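PDB 1VBK: hypothetical protein PH1313 from Pyrococcus horikoshii, which is of unknown function but, as a THUMP-domain protein related to the thiamine-biosynthesis protein ThiI, probably binds RNA and ATP. Local coordinates for residues A[104-109]-A[140-145]; A[80-85]-A[154-159]. One frame throughout, in Å; residues are numbered along the deposited sequence.

Contact 1 (A[104-109]-A[140-145]); sequences KERPKF and NCEVDL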
ATOM      1  N   LYS A 104      25.866   4.779  48.032  1.00 18.08           N
ATOM      2  CA  LYS A 104      26.292   6.010  48.690  1.00 19.77           C
ATOM      3  C   LYS A 104      25.671   6.105  50.075  1.00 20.04           C
ATOM      4  O   LYS A 104      24.600   5.552  50.319  1.00 21.48           O
ATOM      5  CB  LYS A 104      25.884   7.223  47.854  1.00 18.83           C
ATOM      6  CG  LYS A 104      26.612   7.326  46.528  1.00 19.93           C
ATOM      7  CD  LYS A 104      26.154   8.548  45.743  1.00 17.85           C
ATOM      8  CE  LYS A 104      26.929   8.693  44.443  1.00 18.68           C
ATOM      9  NZ  LYS A 104      26.590   9.970  43.736  1.00 20.04           N
ATOM     10  N   GLU A 105      26.341   6.807  50.983  1.00 20.97           N
ATOM     11  CA  GLU A 105      25.826   6.965  52.338  1.00 22.92           C
ATOM     12  C   GLU A 105      24.558   7.809  52.325  1.00 21.63           C
ATOM     13  O   GLU A 105      23.584   7.505  53.016  1.00 21.75           O
ATOM     14  CB  GLU A 105      26.830   7.692  53.229  1.00 26.90           C
ATOM     15  CG  GLU A 105      28.286   7.380  52.989  1.00 33.43           C
ATOM     16  CD  GLU A 105      29.175   8.421  53.636  1.00 35.48           C
ATOM     17  OE1 GLU A 105      29.033   8.635  54.859  1.00 36.70           O
ATOM     18  OE2 GLU A 105      30.000   9.033  52.922  1.00 40.40           O
ATOM     19  N   ARG A 106      24.587   8.877  51.533  1.00 18.92           N
ATOM     20  CA  ARG A 106      23.470   9.811  51.468  1.00 18.46           C
ATOM     21  C   ARG A 106      23.122  10.166  50.026  1.00 16.64           C
ATOM     22  O   ARG A 106      23.481  11.235  49.524  1.00 17.16           O
ATOM     23  CB  ARG A 106      23.849  11.068  52.261  1.00 18.33           C
ATOM     24  CG  ARG A 106      22.763  12.120  52.440  1.00 20.78           C
ATOM     25  CD  ARG A 106      23.418  13.383  53.007  1.00 24.89           C
ATOM     26  NE  ARG A 106      22.546  14.553  53.025  1.00 26.63           N
ATOM     27  CZ  ARG A 106      21.648  14.808  53.971  1.00 26.74           C
ATOM     28  NH1 ARG A 106      21.494  13.967  54.987  1.00 24.72           N
ATOM     29  NH2 ARG A 106      20.914  15.909  53.906  1.00 22.37           N
ATOM     30  N   PRO A 107      22.412   9.262  49.334  1.00 16.05           N
ATOM     31  CA  PRO A 107      22.020   9.494  47.942  1.00 15.56           C
ATOM     32  C   PRO A 107      21.035  10.653  47.780  1.00 17.46           C
ATOM     33  O   PRO A 107      20.246  10.949  48.684  1.00 17.34           O
ATOM     34  CB  PRO A 107      21.405   8.154  47.530  1.00 15.75           C
ATOM     35  CG  PRO A 107      20.810   7.641  48.831  1.00 17.19           C
ATOM     36  CD  PRO A 107      21.922   7.955  49.815  1.00 15.33           C
ATOM     37  N   LYS A 108      21.103  11.317  46.631  1.00 16.12           N
ATOM     38  CA  LYS A 108      20.186  12.412  46.325  1.00 16.59           C
ATOM     39  C   LYS A 108      19.013  11.772  45.582  1.00 15.99           C
ATOM     40  O   LYS A 108      19.221  10.876  44.757  1.00 15.59           O
ATOM     41  CB  LYS A 108      20.867  13.446  45.424  1.00 17.45           C
ATOM     42  CG  LYS A 108      21.909  14.314  46.131  1.00 19.40           C
ATOM     43  CD  LYS A 108      22.680  15.138  45.112  1.00 23.70           C
ATOM     44  CE  LYS A 108      23.590  16.162  45.770  1.00 26.39           C
ATOM     45  NZ  LYS A 108      22.816  17.282  46.369  1.00 27.72           N
ATOM     46  N   PHE A 109      17.793  12.223  45.864  1.00 16.34           N
ATOM     47  CA  PHE A 109      16.620  11.649  45.207  1.00 15.86           C
ATOM     48  C   PHE A 109      15.466  12.626  45.018  1.00 17.83           C
ATOM     49  O   PHE A 109      15.477  13.743  45.540  1.00 17.80           O
ATOM     50  CB  PHE A 109      16.090  10.457  46.019  1.00 13.88           C
ATOM     51  CG  PHE A 109      15.188  10.849  47.177  1.00 17.00           C
ATOM     52  CD1 PHE A 109      15.707  11.457  48.317  1.00 15.00           C
ATOM     53  CD2 PHE A 109      13.817  10.600  47.122  1.00 14.52           C
ATOM     54  CE1 PHE A 109      14.873  11.812  49.387  1.00 16.47           C
ATOM     55  CE2 PHE A 109      12.975  10.949  48.186  1.00 15.65           C
ATOM     56  CZ  PHE A 109      13.502  11.555  49.319  1.00 16.21           C
ATOM     57  N   ASN A 140      18.954   7.801  55.246  1.00 18.78           N
ATOM     58  CA  ASN A 140      19.840   8.952  55.189  1.00 18.98           C
ATOM     59  C   ASN A 140      19.876   9.290  53.709  1.00 18.51           C
ATOM     60  O   ASN A 140      20.391   8.523  52.893  1.00 18.47           O
ATOM     61  CB  ASN A 140      21.247   8.602  55.676  1.00 18.41           C
ATOM     62  CG  ASN A 140      22.187   9.795  55.637  1.00 21.21           C
ATOM     63  OD1 ASN A 140      21.753  10.938  55.481  1.00 22.41           O
ATOM     64  ND2 ASN A 140      23.477   9.536  55.787  1.00 22.75           N
ATOM     65  N   CYS A 141      19.292  10.426  53.356  1.00 17.48           N
ATOM     66  CA  CYS A 141      19.251  10.837  51.965  1.00 18.13           C
ATOM     67  C   CYS A 141      18.928  12.316  51.890  1.00 19.48           C
ATOM     68  O   CYS A 141      18.774  12.979  52.915  1.00 22.41           O
ATOM     69  CB  CYS A 141      18.201  10.023  51.202  1.00 16.37           C
ATOM     70  SG  CYS A 141      16.542  10.081  51.929  1.00 19.57           S
ATOM     71  N   GLU A 142      18.801  12.824  50.674  1.00 18.99           N
ATOM     72  CA  GLU A 142      18.555  14.242  50.482  1.00 20.99           C
ATOM     73  C   GLU A 142      17.800  14.496  49.191  1.00 20.11           C
ATOM     74  O   GLU A 142      18.107  13.909  48.161  1.00 19.85           O
ATOM     75  CB  GLU A 142      19.911  14.942  50.457  1.00 23.19           C
ATOM     76  CG  GLU A 142      19.941  16.372  50.023  1.00 31.34           C
ATOM     77  CD  GLU A 142      21.371  16.854  49.898  1.00 35.31           C
ATOM     78  OE1 GLU A 142      22.109  16.764  50.903  1.00 38.46           O
ATOM     79  OE2 GLU A 142      21.765  17.304  48.802  1.00 39.25           O
ATOM     80  N   VAL A 143      16.809  15.378  49.251  1.00 20.88           N
ATOM     81  CA  VAL A 143      16.027  15.706  48.072  1.00 20.21           C
ATOM     82  C   VAL A 143      16.810  16.643  47.159  1.00 22.78           C
ATOM     83  O   VAL A 143      17.392  17.623  47.613  1.00 22.34           O
ATOM     84  CB  VAL A 143      14.690  16.397  48.451  1.00 21.32           C
ATOM     85  CG1 VAL A 143      13.976  16.885  47.190  1.00 21.77           C
ATOM     86  CG2 VAL A 143      13.799  15.427  49.219  1.00 21.25           C
ATOM     87  N   ASP A 144      16.839  16.318  45.873  1.00 23.06           N
ATOM     88  CA  ASP A 144      17.504  17.154  44.877  1.00 24.09           C
ATOM     89  C   ASP A 144      16.742  16.921  43.582  1.00 23.65           C
ATOM     90  O   ASP A 144      16.808  15.840  43.002  1.00 20.76           O
ATOM     91  CB  ASP A 144      18.972  16.764  44.705  1.00 23.30           C
ATOM     92  CG  ASP A 144      19.759  17.808  43.919  1.00 28.09           C
ATOM     93  OD1 ASP A 144      19.284  18.228  42.841  1.00 28.25           O
ATOM     94  OD2 ASP A 144      20.851  18.205  44.374  1.00 28.79           O
ATOM     95  N   LEU A 145      16.008  17.935  43.142  1.00 24.66           N
ATOM     96  CA  LEU A 145      15.197  17.837  41.930  1.00 28.77           C
ATOM     97  C   LEU A 145      15.987  17.938  40.627  1.00 30.63           C
ATOM     98  O   LEU A 145      15.506  17.521  39.577  1.00 33.35           O
ATOM     99  CB  LEU A 145      14.111  18.918  41.952  1.00 27.13           C
ATOM    100  CG  LEU A 145      13.276  19.016  43.234  1.00 26.85           C
ATOM    101  CD1 LEU A 145      12.322  20.191  43.126  1.00 28.22           C
ATOM    102  CD2 LEU A 145      12.513  17.716  43.469  1.00 25.13           C
TER
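F109, E142 and R106 carry most of this join between the start of strand 108-115 and the short parallel strand 142-143. The backbone of E142 pairs on both sides of K108: E142 N donates to P107 O (3.1 Å) and E142 O accepts from F109 N (2.9 Å). F109 O then takes the N-H of D144, which lies above the carbonyl plane, completing the parallel ladder. On the face with V143, the F109 ring, set by a chi1 of 83° that puts CG between the backbone N and the carbonyl carbon, presents CE1 obliquely to C141 SG (3.5 Å) and to V143 CG2 (3.8 Å). F95 of helix 84-102 meets the same ring edge-to-face, and I135 and L136 of helix 124-138 also touch it. On the opposite face E142 runs extended, CG anti to the backbone N, and its carboxylate is shared by two cations, one on each oxygen. E142 OE1 lies in the guanidinium plane of R106 and accepts from R106 NE at 3.1 Å, with a weak second bond from NH2; the two side chains cross at about a right angle. C141 O lies over one guanidinium face, and NH1 reaches N140 OD1 nearly along its C=O axis. E142 OE2 meets K108 NZ (2.7 Å); the K108 chain bends at chi4 (-72°), so that NZ also meets the anti lone pair of D144 OD2 (2.9 Å), while D144 OD1 is tied to N147 N. A methionine at K108 removes the cation between E142 and D144, and those two carboxylates would probably repel each other. The chemistry is thus divided by face: sulfur-aromatic and apolar contacts beneath the helices, and on the other side a chain of alternating charges, R106-E142-K108-D144, in which shared neighbours are likely to keep each carboxylate ionised.

Contact 2 (A[80-85]-A[154-159]); sequences VEASLE and IEIMQG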
ATOM      1  N   VAL A  80       0.610  -2.214  42.962  1.00 20.96           N
ATOM      2  CA  VAL A  80      -0.012  -2.420  44.266  1.00 22.16           C
ATOM      3  C   VAL A  80      -1.314  -1.626  44.353  1.00 23.16           C
ATOM      4  O   VAL A  80      -1.562  -0.732  43.543  1.00 21.74           O
ATOM      5  CB  VAL A  80       0.910  -1.952  45.423  1.00 21.78           C
ATOM      6  CG1 VAL A  80       2.236  -2.712  45.391  1.00 23.20           C
ATOM      7  CG2 VAL A  80       1.164  -0.446  45.311  1.00 21.54           C
ATOM      8  N   GLU A  81      -2.148  -1.967  45.329  1.00 24.86           N
ATOM      9  CA  GLU A  81      -3.399  -1.254  45.541  1.00 27.96           C
ATOM     10  C   GLU A  81      -3.016   0.191  45.839  1.00 27.19           C
ATOM     11  O   GLU A  81      -2.060   0.441  46.574  1.00 28.37           O
ATOM     12  CB  GLU A  81      -4.151  -1.856  46.732  1.00 33.40           C
ATOM     13  CG  GLU A  81      -4.781  -3.207  46.439  1.00 40.23           C
ATOM     14  CD  GLU A  81      -6.075  -3.084  45.651  1.00 45.36           C
ATOM     15  OE1 GLU A  81      -7.079  -2.612  46.231  1.00 48.99           O
ATOM     16  OE2 GLU A  81      -6.090  -3.450  44.456  1.00 45.81           O
ATOM     17  N   ALA A  82      -3.755   1.138  45.274  1.00 25.86           N
ATOM     18  CA  ALA A  82      -3.448   2.548  45.475  1.00 25.85           C
ATOM     19  C   ALA A  82      -3.948   3.124  46.799  1.00 25.91           C
ATOM     20  O   ALA A  82      -5.004   3.750  46.855  1.00 25.46           O
ATOM     21  CB  ALA A  82      -3.995   3.367  44.311  1.00 26.39           C
ATOM     22  N   SER A  83      -3.185   2.888  47.861  1.00 25.74           N
ATOM     23  CA  SER A  83      -3.489   3.420  49.186  1.00 26.94           C
ATOM     24  C   SER A  83      -2.184   4.089  49.595  1.00 26.45           C
ATOM     25  O   SER A  83      -1.114   3.616  49.219  1.00 24.08           O
ATOM     26  CB  SER A  83      -3.832   2.302  50.178  1.00 26.98           C
ATOM     27  OG  SER A  83      -2.668   1.628  50.632  1.00 27.99           O
ATOM     28  N   LEU A  84      -2.256   5.183  50.346  1.00 26.74           N
ATOM     29  CA  LEU A  84      -1.035   5.870  50.747  1.00 26.35           C
ATOM     30  C   LEU A  84      -0.093   4.923  51.484  1.00 25.20           C
ATOM     31  O   LEU A  84       1.108   4.921  51.236  1.00 24.50           O
ATOM     32  CB  LEU A  84      -1.358   7.088  51.618  1.00 26.84           C
ATOM     33  CG  LEU A  84      -0.172   8.012  51.928  1.00 28.98           C
ATOM     34  CD1 LEU A  84       0.553   8.393  50.640  1.00 29.07           C
ATOM     35  CD2 LEU A  84      -0.669   9.256  52.651  1.00 30.07           C
ATOM     36  N   GLU A  85      -0.647   4.111  52.380  1.00 25.27           N
ATOM     37  CA  GLU A  85       0.145   3.153  53.146  1.00 26.40           C
ATOM     38  C   GLU A  85       0.955   2.220  52.241  1.00 24.71           C
ATOM     39  O   GLU A  85       2.160   2.049  52.430  1.00 23.47           O
ATOM     40  CB  GLU A  85      -0.769   2.315  54.044  1.00 30.42           C
ATOM     41  CG  GLU A  85      -0.060   1.164  54.747  1.00 39.20           C
ATOM     42  CD  GLU A  85      -1.019   0.240  55.477  1.00 43.32           C
ATOM     43  OE1 GLU A  85      -1.960  -0.278  54.834  1.00 46.90           O
ATOM     44  OE2 GLU A  85      -0.830   0.028  56.693  1.00 46.50           O
ATOM     45  N   ILE A 154       5.932   7.186  40.436  1.00 15.32           N
ATOM     46  CA  ILE A 154       4.654   6.634  40.868  1.00 17.34           C
ATOM     47  C   ILE A 154       3.545   7.019  39.898  1.00 18.72           C
ATOM     48  O   ILE A 154       3.287   8.199  39.678  1.00 20.10           O
ATOM     49  CB  ILE A 154       4.271   7.158  42.277  1.00 19.31           C
ATOM     50  CG1 ILE A 154       5.388   6.837  43.276  1.00 19.70           C
ATOM     51  CG2 ILE A 154       2.941   6.547  42.724  1.00 20.27           C
ATOM     52  CD1 ILE A 154       5.172   7.437  44.665  1.00 17.17           C
ATOM     53  N   GLU A 155       2.900   6.018  39.309  1.00 17.65           N
ATOM     54  CA  GLU A 155       1.806   6.268  38.390  1.00 16.69           C
ATOM     55  C   GLU A 155       0.566   5.595  38.954  1.00 17.55           C
ATOM     56  O   GLU A 155       0.583   4.403  39.263  1.00 19.67           O
ATOM     57  CB  GLU A 155       2.143   5.721  36.996  1.00 19.21           C
ATOM     58  CG  GLU A 155       3.260   6.502  36.307  1.00 21.51           C
ATOM     59  CD  GLU A 155       3.486   6.083  34.867  1.00 23.23           C
ATOM     60  OE1 GLU A 155       2.543   5.561  34.240  1.00 22.46           O
ATOM     61  OE2 GLU A 155       4.607   6.298  34.360  1.00 24.54           O
ATOM     62  N   ILE A 156      -0.506   6.366  39.111  1.00 17.82           N
ATOM     63  CA  ILE A 156      -1.746   5.825  39.651  1.00 19.76           C
ATOM     64  C   ILE A 156      -2.802   5.771  38.557  1.00 19.89           C
ATOM     65  O   ILE A 156      -3.058   6.755  37.870  1.00 19.87           O
ATOM     66  CB  ILE A 156      -2.255   6.677  40.828  1.00 20.15           C
ATOM     67  CG1 ILE A 156      -1.129   6.839  41.854  1.00 19.88           C
ATOM     68  CG2 ILE A 156      -3.467   6.002  41.476  1.00 21.56           C
ATOM     69  CD1 ILE A 156      -1.503   7.675  43.052  1.00 22.37           C
ATOM     70  N   MET A 157      -3.416   4.608  38.404  1.00 21.47           N
ATOM     71  CA  MET A 157      -4.405   4.423  37.361  1.00 23.03           C
ATOM     72  C   MET A 157      -5.445   3.400  37.786  1.00 21.26           C
ATOM     73  O   MET A 157      -5.110   2.262  38.114  1.00 20.19           O
ATOM     74  CB  MET A 157      -3.684   3.971  36.086  1.00 24.45           C
ATOM     75  CG  MET A 157      -4.563   3.652  34.898  1.00 28.98           C
ATOM     76  SD  MET A 157      -3.546   3.449  33.411  1.00 33.12           S
ATOM     77  CE  MET A 157      -2.766   1.863  33.729  1.00 31.65           C
ATOM     78  N   GLN A 158      -6.707   3.822  37.793  1.00 21.41           N
ATOM     79  CA  GLN A 158      -7.815   2.953  38.165  1.00 22.26           C
ATOM     80  C   GLN A 158      -7.585   2.132  39.432  1.00 21.52           C
ATOM     81  O   GLN A 158      -7.648   0.905  39.400  1.00 20.89           O
ATOM     82  CB  GLN A 158      -8.146   2.010  37.001  1.00 25.45           C
ATOM     83  CG  GLN A 158      -8.499   2.727  35.716  1.00 29.96           C
ATOM     84  CD  GLN A 158      -8.898   1.778  34.591  1.00 34.79           C
ATOM     85  OE1 GLN A 158      -9.057   2.197  33.448  1.00 37.73           O
ATOM     86  NE2 GLN A 158      -9.066   0.501  34.915  1.00 35.11           N
ATOM     87  N   GLY A 159      -7.306   2.810  40.542  1.00 20.05           N
ATOM     88  CA  GLY A 159      -7.108   2.117  41.808  1.00 22.19           C
ATOM     89  C   GLY A 159      -5.818   1.340  42.016  1.00 21.58           C
ATOM     90  O   GLY A 159      -5.645   0.692  43.054  1.00 21.05           O
TER
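A82 sits at the centre of an inverse gamma turn (phi -80°, psi 81°), closed by S83 N on E81 O, and its own N-H makes the lone hydrogen bond of this small surface contact. A82 N reaches G159 O at 2.9 Å, approaching from well above the carbonyl plane (45° out of it) rather than on a lone pair. The methyl of A82 points toward segment 154-159, with A82 CB 3.4 Å from the carbonyl oxygen G159 O, and makes the apolar touch with I156 CG2 at 3.9 Å. That I156 branch stands anti to the backbone N; the buried I156 side chain also touches I87 of helix 84-102 and I127 of helix 124-138. E81 turns its carboxylate to K160, a salt bridge beside the turn. S83 comes next, at the N-cap of helix 84-102, with OG accepting from K86 N. Opposite A82, G159 and the preceding Q158 both have positive phi, as the two middle residues of a type I' turn do. The contact therefore joins the tip of the tight beta-hairpin 150-157/160-164 to the strand-to-helix turn where strand 71-81 leads into the THUMP domain's first helix, continuing the antiparallel pairing of V80 with A161.

Overall arrangement
Both contacts belong to the THUMP domain and reach the same mixed sheet, at distant places: their centres are 24 Å apart and their nearest atoms about 9 Å. Strands 108-115 and 150-157 are neighbours and bridge the gap. Contact 1 lies at the start of strand 108-115 and contact 2 at the end of strand 150-157, which runs parallel to it. Helix 84-102 spans the two, capped by S83 in contact 2 and bearing the F95 that packs on F109 in contact 1. No catalytic site is identified at either; the side chain of V143 in contact 1 is about 4 Å from a bound methylpentanediol (MRD), probably from the crystallisation liquor.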